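Local coordinates for protein eukaryotic translation initiation factor 4 gamma 5 (Trypanosoma cruzi, PDB 6OZU) that probably acts in translation initiation as an eIF4G-type scaffold whose helical MIF4G domain would be expected to bind an eIF4A-like RNA helicase, at residues E104-L109 against D173-H178; R111-L116 against Q123-F128; V156-W159 against E165-R168. One frame throughout, in Å; residues are numbered along the deposited sequence.

Contact 1. Residues E104-L109 against D173-H178; sequences EAQAQL and DYELIH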
loop_
_atom_site.group_PDB
_atom_site.type_symbol
_atom_site.label_atom_id
_atom_site.label_comp_id
_atom_site.label_asym_id
_atom_site.label_seq_id
_atom_site.Cartn_x
_atom_site.Cartn_y
_atom_site.Cartn_z
ATOM N N GLU A 104 -8.938 -3.710 -11.230
ATOM C CA GLU A 104 -9.301 -4.139 -12.581
ATOM C C GLU A 104 -8.577 -5.413 -13.044
ATOM O O GLU A 104 -9.171 -6.190 -13.792
ATOM C CB GLU A 104 -9.115 -2.987 -13.593
ATOM C CG GLU A 104 -9.830 -3.176 -14.928
ATOM C CD GLU A 104 -11.297 -3.571 -14.915
ATOM O OE1 GLU A 104 -12.078 -2.995 -14.122
ATOM O OE2 GLU A 104 -11.670 -4.452 -15.721
ATOM N N ALA A 105 -7.320 -5.639 -12.591
ATOM C CA ALA A 105 -6.538 -6.828 -12.917
ATOM C C ALA A 105 -7.196 -8.063 -12.279
ATOM O O ALA A 105 -7.282 -9.109 -12.921
ATOM C CB ALA A 105 -5.113 -6.660 -12.414
ATOM N N GLN A 106 -7.701 -7.911 -11.033
ATOM C CA GLN A 106 -8.435 -8.910 -10.256
ATOM C C GLN A 106 -9.752 -9.254 -10.985
ATOM O O GLN A 106 -10.052 -10.440 -11.173
ATOM C CB GLN A 106 -8.720 -8.364 -8.839
ATOM C CG GLN A 106 -9.380 -9.348 -7.885
ATOM C CD GLN A 106 -8.462 -10.498 -7.518
ATOM O OE1 GLN A 106 -7.322 -10.306 -7.049
ATOM N NE2 GLN A 106 -8.943 -11.726 -7.723
ATOM N N ALA A 107 -10.517 -8.213 -11.389
ATOM C CA ALA A 107 -11.793 -8.305 -12.122
ATOM C C ALA A 107 -11.617 -9.002 -13.469
ATOM O O ALA A 107 -12.447 -9.837 -13.831
ATOM C CB ALA A 107 -12.375 -6.921 -12.329
ATOM N N GLN A 108 -10.527 -8.665 -14.198
ATOM C CA GLN A 108 -10.165 -9.247 -15.480
ATOM C C GLN A 108 -9.890 -10.743 -15.314
ATOM O O GLN A 108 -10.507 -11.533 -16.024
ATOM C CB GLN A 108 -8.947 -8.527 -16.067
ATOM C CG GLN A 108 -9.140 -8.032 -17.489
ATOM C CD GLN A 108 -8.126 -6.987 -17.908
ATOM O OE1 GLN A 108 -7.237 -6.578 -17.137
ATOM N NE2 GLN A 108 -8.242 -6.522 -19.150
ATOM N N LEU A 109 -9.026 -11.131 -14.342
ATOM C CA LEU A 109 -8.688 -12.530 -14.041
ATOM C C LEU A 109 -9.929 -13.386 -13.866
ATOM O O LEU A 109 -10.051 -14.417 -14.528
ATOM C CB LEU A 109 -7.789 -12.642 -12.784
ATOM C CG LEU A 109 -7.371 -14.069 -12.366
ATOM C CD1 LEU A 109 -6.094 -14.509 -13.070
ATOM C CD2 LEU A 109 -7.224 -14.165 -10.876
ATOM N N ASP A 173 -9.847 -17.373 -1.310
ATOM C CA ASP A 173 -8.655 -17.867 -0.629
ATOM C C ASP A 173 -7.406 -16.984 -0.758
ATOM O O ASP A 173 -6.828 -16.632 0.282
ATOM C CB ASP A 173 -8.358 -19.313 -1.060
ATOM C CG ASP A 173 -9.453 -20.303 -0.664
ATOM O OD1 ASP A 173 -9.880 -20.283 0.523
ATOM O OD2 ASP A 173 -9.889 -21.087 -1.542
ATOM N N TYR A 174 -6.988 -16.619 -2.002
ATOM C CA TYR A 174 -5.785 -15.781 -2.173
ATOM C C TYR A 174 -5.993 -14.365 -1.638
ATOM O O TYR A 174 -5.051 -13.767 -1.120
ATOM C CB TYR A 174 -5.240 -15.795 -3.612
ATOM C CG TYR A 174 -4.712 -17.154 -4.042
ATOM C CD1 TYR A 174 -3.433 -17.580 -3.676
ATOM C CD2 TYR A 174 -5.500 -18.026 -4.789
ATOM C CE1 TYR A 174 -2.954 -18.839 -4.053
ATOM C CE2 TYR A 174 -5.029 -19.280 -5.179
ATOM C CZ TYR A 174 -3.755 -19.681 -4.812
ATOM O OH TYR A 174 -3.313 -20.923 -5.199
ATOM N N GLU A 175 -7.244 -13.890 -1.650
ATOM C CA GLU A 175 -7.634 -12.591 -1.105
ATOM C C GLU A 175 -7.483 -12.540 0.400
ATOM O O GLU A 175 -6.971 -11.541 0.905
ATOM C CB GLU A 175 -9.062 -12.249 -1.526
ATOM C CG GLU A 175 -9.125 -11.503 -2.843
ATOM C CD GLU A 175 -8.500 -12.210 -4.023
ATOM O OE1 GLU A 175 -7.498 -11.682 -4.556
ATOM O OE2 GLU A 175 -8.987 -13.305 -4.392
ATOM N N LEU A 176 -7.869 -13.630 1.111
ATOM C CA LEU A 176 -7.704 -13.743 2.545
ATOM C C LEU A 176 -6.228 -13.660 2.926
ATOM O O LEU A 176 -5.921 -13.035 3.943
ATOM C CB LEU A 176 -8.270 -15.078 3.046
ATOM C CG LEU A 176 -9.721 -15.073 3.474
ATOM C CD1 LEU A 176 -10.295 -16.481 3.433
ATOM C CD2 LEU A 176 -9.865 -14.501 4.847
ATOM N N ILE A 177 -5.313 -14.296 2.124
ATOM C CA ILE A 177 -3.859 -14.288 2.357
ATOM C C ILE A 177 -3.295 -12.868 2.199
ATOM O O ILE A 177 -2.563 -12.425 3.077
ATOM C CB ILE A 177 -3.091 -15.356 1.541
ATOM C CG1 ILE A 177 -3.774 -16.737 1.658
ATOM C CG2 ILE A 177 -1.621 -15.435 2.002
ATOM C CD1 ILE A 177 -3.438 -17.734 0.585
ATOM N N HIS A 178 -3.694 -12.124 1.141
ATOM C CA HIS A 178 -3.281 -10.711 0.956
ATOM C C HIS A 178 -3.676 -9.854 2.166
ATOM O O HIS A 178 -2.857 -9.064 2.649
ATOM C CB HIS A 178 -3.818 -10.095 -0.352
ATOM C CG HIS A 178 -3.379 -10.801 -1.611
ATOM N ND1 HIS A 178 -2.094 -11.298 -1.762
ATOM C CD2 HIS A 178 -4.083 -11.075 -2.734
ATOM C CE1 HIS A 178 -2.063 -11.834 -2.973
ATOM N NE2 HIS A 178 -3.239 -11.738 -3.583
#
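Gln106 and Glu175 reach each other by matched kinks in their side chains. In Gln106, CG stands opposite the backbone N (chi1 -175°) and the chain then folds at chi2 (68°), which brings the amide across from helix 82-112; Glu175 bends at chi2 as well and comes from the opposite direction, out of helix 173-186. This is packing between helices far apart in sequence inside the all-helical MIF4G domain, a fold of the HEAT-repeat type. The helices do not touch closely here: the CA atoms of Gln106 and Glu175 are 9.9 Å apart, and only about 75 Å² is buried between the two segments, so two long polar side chains bridge the gap.

Their ends meet oxygen to oxygen, with Gln106 OE1 2.9 Å from Glu175 OE1. Both atoms are acceptors as modelled, and no hydrogen bond results. The planes of amide and carboxylate are turned 69° from each other. A carboxyl proton or an amide with O and N exchanged could reconcile the pair, but at 2.40 Å resolution neither can be asserted. Both residues are buried, which would tend to raise the pKa of Glu175, whereas its place in the first turn of helix 173-186 would tend to stabilise the anion.

The surroundings hold the Gln106 side chain from several sides. It touches Phe128 and Gln132 of helix 118-144, Trp159 of helix 150-162 and Thr164 in the following loop, while Glu175 packs on Leu160. A sulfate, probably from the crystallisation liquor, lies about 4 Å from the nearest atom of the Gln106 side chain. The amide nitrogen is badly aimed at the carboxylate: Gln106 NE2 is 3.5 Å from Glu175 OE1 and 3.7 Å from Glu175 OE2.

Contact 2. Residues R111-L116 against Q123-F128; sequences REIANL and QRRLIF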
loop_
_atom_site.group_PDB
_atom_site.type_symbol
_atom_site.label_atom_id
_atom_site.label_comp_id
_atom_site.label_asym_id
_atom_site.label_seq_id
_atom_site.Cartn_x
_atom_site.Cartn_y
_atom_site.Cartn_z
ATOM N N ARG A 111 -13.022 -12.860 -14.861
ATOM C CA ARG A 111 -13.776 -12.939 -16.115
ATOM C C ARG A 111 -13.082 -13.902 -17.095
ATOM O O ARG A 111 -13.755 -14.676 -17.774
ATOM C CB ARG A 111 -13.905 -11.550 -16.761
ATOM C CG ARG A 111 -14.937 -10.647 -16.104
ATOM C CD ARG A 111 -15.195 -9.346 -16.867
ATOM N NE ARG A 111 -14.003 -8.541 -17.180
ATOM C CZ ARG A 111 -13.592 -7.482 -16.485
ATOM N NH1 ARG A 111 -14.230 -7.116 -15.374
ATOM N NH2 ARG A 111 -12.509 -6.813 -16.862
ATOM N N GLU A 112 -11.738 -13.828 -17.171
ATOM C CA GLU A 112 -10.863 -14.633 -18.021
ATOM C C GLU A 112 -10.903 -16.144 -17.663
ATOM O O GLU A 112 -10.881 -16.969 -18.582
ATOM C CB GLU A 112 -9.435 -14.068 -17.927
ATOM C CG GLU A 112 -8.385 -14.720 -18.808
ATOM C CD GLU A 112 -7.020 -14.047 -18.804
ATOM O OE1 GLU A 112 -6.772 -13.182 -17.930
ATOM O OE2 GLU A 112 -6.184 -14.406 -19.666
ATOM N N ILE A 113 -10.980 -16.501 -16.349
ATOM C CA ILE A 113 -10.987 -17.898 -15.893
ATOM C C ILE A 113 -12.386 -18.419 -15.499
ATOM O O ILE A 113 -12.483 -19.488 -14.883
ATOM C CB ILE A 113 -9.944 -18.144 -14.746
ATOM C CG1 ILE A 113 -10.305 -17.367 -13.443
ATOM C CG2 ILE A 113 -8.511 -17.855 -15.232
ATOM C CD1 ILE A 113 -9.558 -17.697 -12.222
ATOM N N ALA A 114 -13.460 -17.689 -15.851
ATOM C CA ALA A 114 -14.845 -18.066 -15.503
ATOM C C ALA A 114 -15.356 -19.355 -16.185
ATOM O O ALA A 114 -16.134 -20.099 -15.585
ATOM C CB ALA A 114 -15.786 -16.906 -15.788
ATOM N N ASN A 115 -14.916 -19.606 -17.429
ATOM C CA ASN A 115 -15.310 -20.768 -18.232
ATOM C C ASN A 115 -14.161 -21.777 -18.418
ATOM O O ASN A 115 -14.313 -22.775 -19.128
ATOM C CB ASN A 115 -15.873 -20.305 -19.586
ATOM C CG ASN A 115 -17.002 -19.303 -19.461
ATOM O OD1 ASN A 115 -18.004 -19.522 -18.757
ATOM N ND2 ASN A 115 -16.856 -18.174 -20.137
ATOM N N LEU A 116 -13.026 -21.518 -17.751
ATOM C CA LEU A 116 -11.811 -22.328 -17.785
ATOM C C LEU A 116 -11.922 -23.550 -16.856
ATOM O O LEU A 116 -12.622 -23.466 -15.837
ATOM C CB LEU A 116 -10.627 -21.450 -17.345
ATOM C CG LEU A 116 -9.469 -21.332 -18.321
ATOM C CD1 LEU A 116 -9.762 -20.312 -19.407
ATOM C CD2 LEU A 116 -8.197 -20.958 -17.591
ATOM N N GLN A 123 -4.500 -22.680 -10.970
ATOM C CA GLN A 123 -3.115 -22.338 -11.287
ATOM C C GLN A 123 -2.970 -20.883 -11.750
ATOM O O GLN A 123 -1.995 -20.227 -11.384
ATOM C CB GLN A 123 -2.533 -23.314 -12.312
ATOM C CG GLN A 123 -1.008 -23.235 -12.471
ATOM C CD GLN A 123 -0.224 -23.693 -11.265
ATOM O OE1 GLN A 123 -0.623 -24.604 -10.524
ATOM N NE2 GLN A 123 0.934 -23.087 -11.072
ATOM N N ARG A 124 -3.956 -20.369 -12.512
ATOM C CA ARG A 124 -3.991 -18.978 -12.972
ATOM C C ARG A 124 -4.169 -18.011 -11.784
ATOM O O ARG A 124 -3.572 -16.937 -11.772
ATOM C CB ARG A 124 -5.089 -18.781 -14.036
ATOM C CG ARG A 124 -4.827 -19.493 -15.368
ATOM C CD ARG A 124 -3.784 -18.783 -16.208
ATOM N NE ARG A 124 -4.069 -17.354 -16.361
ATOM C CZ ARG A 124 -4.378 -16.761 -17.508
ATOM N NH1 ARG A 124 -4.432 -17.464 -18.634
ATOM N NH2 ARG A 124 -4.609 -15.458 -17.543
ATOM N N ARG A 125 -4.959 -18.423 -10.778
ATOM C CA ARG A 125 -5.193 -17.700 -9.517
ATOM C C ARG A 125 -3.890 -17.580 -8.687
ATOM O O ARG A 125 -3.638 -16.523 -8.101
ATOM C CB ARG A 125 -6.275 -18.412 -8.701
ATOM C CG ARG A 125 -7.677 -17.939 -9.007
ATOM C CD ARG A 125 -8.697 -18.864 -8.367
ATOM N NE ARG A 125 -10.057 -18.333 -8.455
ATOM C CZ ARG A 125 -11.119 -19.054 -8.799
ATOM N NH1 ARG A 125 -10.993 -20.350 -9.068
ATOM N NH2 ARG A 125 -12.317 -18.490 -8.865
ATOM N N LEU A 126 -3.064 -18.659 -8.656
ATOM C CA LEU A 126 -1.766 -18.691 -7.966
ATOM C C LEU A 126 -0.748 -17.786 -8.659
ATOM O O LEU A 126 -0.016 -17.058 -7.980
ATOM C CB LEU A 126 -1.245 -20.133 -7.835
ATOM C CG LEU A 126 0.178 -20.338 -7.253
ATOM C CD1 LEU A 126 0.265 -19.961 -5.779
ATOM C CD2 LEU A 126 0.609 -21.752 -7.407
ATOM N N ILE A 127 -0.718 -17.813 -10.015
ATOM C CA ILE A 127 0.172 -16.984 -10.829
ATOM C C ILE A 127 -0.144 -15.507 -10.574
ATOM O O ILE A 127 0.773 -14.693 -10.435
ATOM C CB ILE A 127 0.053 -17.364 -12.343
ATOM C CG1 ILE A 127 0.565 -18.805 -12.599
ATOM C CG2 ILE A 127 0.783 -16.349 -13.253
ATOM C CD1 ILE A 127 0.090 -19.425 -13.946
ATOM N N PHE A 128 -1.441 -15.178 -10.500
ATOM C CA PHE A 128 -1.902 -13.823 -10.263
ATOM C C PHE A 128 -1.561 -13.328 -8.873
ATOM O O PHE A 128 -1.079 -12.211 -8.738
ATOM C CB PHE A 128 -3.399 -13.676 -10.574
ATOM C CG PHE A 128 -3.887 -12.247 -10.489
ATOM C CD1 PHE A 128 -3.579 -11.328 -11.483
ATOM C CD2 PHE A 128 -4.627 -11.811 -9.392
ATOM C CE1 PHE A 128 -3.992 -10.001 -11.377
ATOM C CE2 PHE A 128 -5.052 -10.490 -9.293
ATOM C CZ PHE A 128 -4.738 -9.597 -10.285
#
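Glu112 and Arg124 form a salt bridge across the tip of a helical hairpin, in which helix 82-112 turns through a short loop into helix 118-144 of the MIF4G domain. Arg124 NH2 donates to Glu112 OE2 at 2.8 Å, but the N-H...O angle of 149° makes the hydrogen bond weak. The carboxylate oxygen sits at the edge of the guanidinium, near its plane, yet the two flat groups stand almost perpendicular, 84° apart. Arg124 gets there by curling back at chi2 and chi3, while Glu112 stays extended.

Beside this polar pair lies the apolar part of the contact. Ile113, the first residue to leave helical geometry, splits its branches between two arginines: CG2 rests 3.7 Å from Arg124 CB, and CD1 lies 3.7 Å from Arg125 CG. The same CD1 sits 3.8 Å above one face of the Arg125 guanidinium, displaced toward its rim. Leu116 adds a looser touch, its CD2 4.3 Å from Arg124 CG.

Farther out, other charges position the Arg125 head. Its NH2 forms a salt bridge with Glu110 OE1, and its side chain also packs against Tyr174 of helix 173-186. Completing this setting is a sulfate, probably from the crystallisation liquor, whose O1 forms a further salt bridge with Arg125 NH2.

Contact 3. Residues V156-W159 against E165-R168; sequences VLEW and ERKR. With SO4 (sulfate ion), chain H; SO4 (sulfate ion), chain G.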
loop_
_atom_site.group_PDB
_atom_site.type_symbol
_atom_site.label_atom_id
_atom_site.label_comp_id
_atom_site.label_asym_id
_atom_site.label_seq_id
_atom_site.Cartn_x
_atom_site.Cartn_y
_atom_site.Cartn_z
ATOM N N VAL A 156 -9.847 -0.579 -1.258
ATOM C CA VAL A 156 -9.132 -1.788 -1.687
ATOM C C VAL A 156 -9.689 -3.007 -0.935
ATOM O O VAL A 156 -9.993 -4.024 -1.570
ATOM C CB VAL A 156 -7.592 -1.679 -1.524
ATOM C CG1 VAL A 156 -6.915 -3.055 -1.611
ATOM C CG2 VAL A 156 -6.987 -0.713 -2.524
ATOM N N LEU A 157 -9.830 -2.889 0.419
ATOM C CA LEU A 157 -10.365 -3.928 1.311
ATOM C C LEU A 157 -11.811 -4.300 0.981
ATOM O O LEU A 157 -12.193 -5.455 1.140
ATOM C CB LEU A 157 -10.210 -3.535 2.794
ATOM C CG LEU A 157 -8.773 -3.452 3.324
ATOM C CD1 LEU A 157 -8.748 -3.038 4.760
ATOM C CD2 LEU A 157 -8.056 -4.758 3.161
ATOM N N GLU A 158 -12.593 -3.341 0.471
ATOM C CA GLU A 158 -13.964 -3.566 0.011
ATOM C C GLU A 158 -13.973 -4.620 -1.105
ATOM O O GLU A 158 -14.636 -5.631 -0.926
ATOM C CB GLU A 158 -14.598 -2.277 -0.496
ATOM C CG GLU A 158 -15.128 -1.369 0.595
ATOM C CD GLU A 158 -16.070 -0.305 0.069
ATOM O OE1 GLU A 158 -17.070 -0.675 -0.592
ATOM O OE2 GLU A 158 -15.802 0.897 0.308
ATOM N N TRP A 159 -13.199 -4.433 -2.206
ATOM C CA TRP A 159 -13.164 -5.422 -3.286
ATOM C C TRP A 159 -12.344 -6.651 -2.931
ATOM O O TRP A 159 -12.667 -7.749 -3.374
ATOM C CB TRP A 159 -12.744 -4.833 -4.643
ATOM C CG TRP A 159 -11.382 -4.204 -4.714
ATOM C CD1 TRP A 159 -11.104 -2.864 -4.744
ATOM C CD2 TRP A 159 -10.126 -4.885 -4.947
ATOM N NE1 TRP A 159 -9.753 -2.664 -4.948
ATOM C CE2 TRP A 159 -9.125 -3.891 -5.043
ATOM C CE3 TRP A 159 -9.758 -6.236 -5.114
ATOM C CZ2 TRP A 159 -7.774 -4.211 -5.251
ATOM C CZ3 TRP A 159 -8.420 -6.547 -5.310
ATOM C CH2 TRP A 159 -7.448 -5.543 -5.382
ATOM N N GLU A 165 -17.318 -7.164 -7.663
ATOM C CA GLU A 165 -18.747 -6.892 -7.859
ATOM C C GLU A 165 -19.460 -6.641 -6.489
ATOM O O GLU A 165 -20.657 -6.334 -6.470
ATOM C CB GLU A 165 -19.418 -8.019 -8.670
ATOM N N ARG A 166 -18.704 -6.757 -5.350
ATOM C CA ARG A 166 -19.129 -6.536 -3.951
ATOM C C ARG A 166 -20.302 -7.445 -3.502
ATOM O O ARG A 166 -20.989 -7.135 -2.519
ATOM C CB ARG A 166 -19.428 -5.043 -3.670
ATOM C CG ARG A 166 -18.228 -4.238 -3.165
ATOM C CD ARG A 166 -17.426 -3.625 -4.297
ATOM N NE ARG A 166 -16.531 -2.570 -3.821
ATOM C CZ ARG A 166 -15.501 -2.095 -4.513
ATOM N NH1 ARG A 166 -14.744 -1.127 -4.007
ATOM N NH2 ARG A 166 -15.213 -2.588 -5.715
ATOM N N LYS A 167 -20.474 -8.602 -4.172
ATOM C CA LYS A 167 -21.567 -9.522 -3.866
ATOM C C LYS A 167 -21.155 -10.762 -3.039
ATOM O O LYS A 167 -22.026 -11.586 -2.738
ATOM C CB LYS A 167 -22.299 -9.935 -5.161
ATOM C CG LYS A 167 -23.313 -8.898 -5.642
ATOM C CD LYS A 167 -24.143 -9.399 -6.827
ATOM C CE LYS A 167 -25.541 -9.821 -6.430
ATOM N NZ LYS A 167 -26.325 -10.315 -7.594
ATOM N N ARG A 168 -19.861 -10.872 -2.637
ATOM C CA ARG A 168 -19.339 -12.021 -1.866
ATOM C C ARG A 168 -19.801 -12.080 -0.417
ATOM O O ARG A 168 -19.896 -11.049 0.252
ATOM C CB ARG A 168 -17.805 -12.097 -1.894
ATOM C CG ARG A 168 -17.198 -12.316 -3.271
ATOM C CD ARG A 168 -15.748 -12.728 -3.139
ATOM N NE ARG A 168 -15.639 -14.072 -2.575
ATOM C CZ ARG A 168 -15.205 -15.136 -3.243
ATOM N NH1 ARG A 168 -14.808 -15.019 -4.505
ATOM N NH2 ARG A 168 -15.146 -16.321 -2.649
HETATM S S SO4 H . -14.126 -18.481 -5.907
HETATM O O1 SO4 H . -12.669 -18.593 -5.797
HETATM O O2 SO4 H . -14.471 -17.256 -6.638
HETATM O O3 SO4 H . -14.708 -18.443 -4.561
HETATM O O4 SO4 H . -14.654 -19.642 -6.624
HETATM S S SO4 G . -14.001 -11.707 -6.766
HETATM O O1 SO4 G . -15.426 -11.356 -6.674
HETATM O O2 SO4 G . -13.365 -10.929 -7.832
HETATM O O3 SO4 G . -13.317 -11.424 -5.498
HETATM O O4 SO4 G . -13.882 -13.133 -7.072
#
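The loop after helix 150-162 doubles back beside that helix, bringing the CA atoms of Trp159 and Arg166 to 6.1 Å, and Arg166 makes the turn with left-handed backbone angles (phi 59°). Its side chain bends at chi2 and lays the guanidinium along the helix. One face covers the Trp159 CB, with Arg166 NH2 3.5 Å from that carbon. The indole itself leads away: Arg166 NH1 lies at the ring edge, near its plane, so the meeting is no face-on cation-pi stack. Arg166 NH1 is also 3.7 Å from Glu158 CB, and Glu158 OE1 lies in the guanidinium plane at its edge, 3.8 Å from Arg166 NE, a long salt bridge. The stronger charge partner is Glu103 of helix 82-112, paired with Arg166 NH2.

Arg168 directs its guanidinium instead toward two sulfates probably taken from the crystallisation liquor. Toward the sulfate of chain H, Arg168 NH2 reaches O3 at 2.9 Å (159°) and Arg168 NH1 reaches O2 at 3.1 Å (155°). The bond from Arg168 NH1 to O4 of the chain G sulfate is weak. Such anions suggest a basic patch, though no natural ligand can be inferred. Arg168 NE bonds to Phe170 O, which helps to fix the head's rotation.

In this all-helical domain, helix 150-162 lies between neighbours: Val156 and Trp159 pack on helix 82-112, Leu157 on helices 173-186 and 194-208, and the folded-back loop closes over the Glu158 and Trp159 flank.

Followed from the N terminus, the chain enters contact 1 on helix 82-112 and then, near that helix's end, contact 2, a short hairpin closed with helix 118-144. It runs on through helix 150-162, where contact 3 closes another small loop, before helix 173-186 returns to complete contact 1. Contacts 2 and 3 therefore follow in series within the long span that contact 1 closes; none cross. Contact 1 touches both: Glu104 pairs with Arg111, and Gln106 meets Phe128 and Trp159. Contacts 2 and 3 do not touch, staying about 6 Å apart at their nearest atoms, but Arg125 and Arg168 both approach the chain H sulfate.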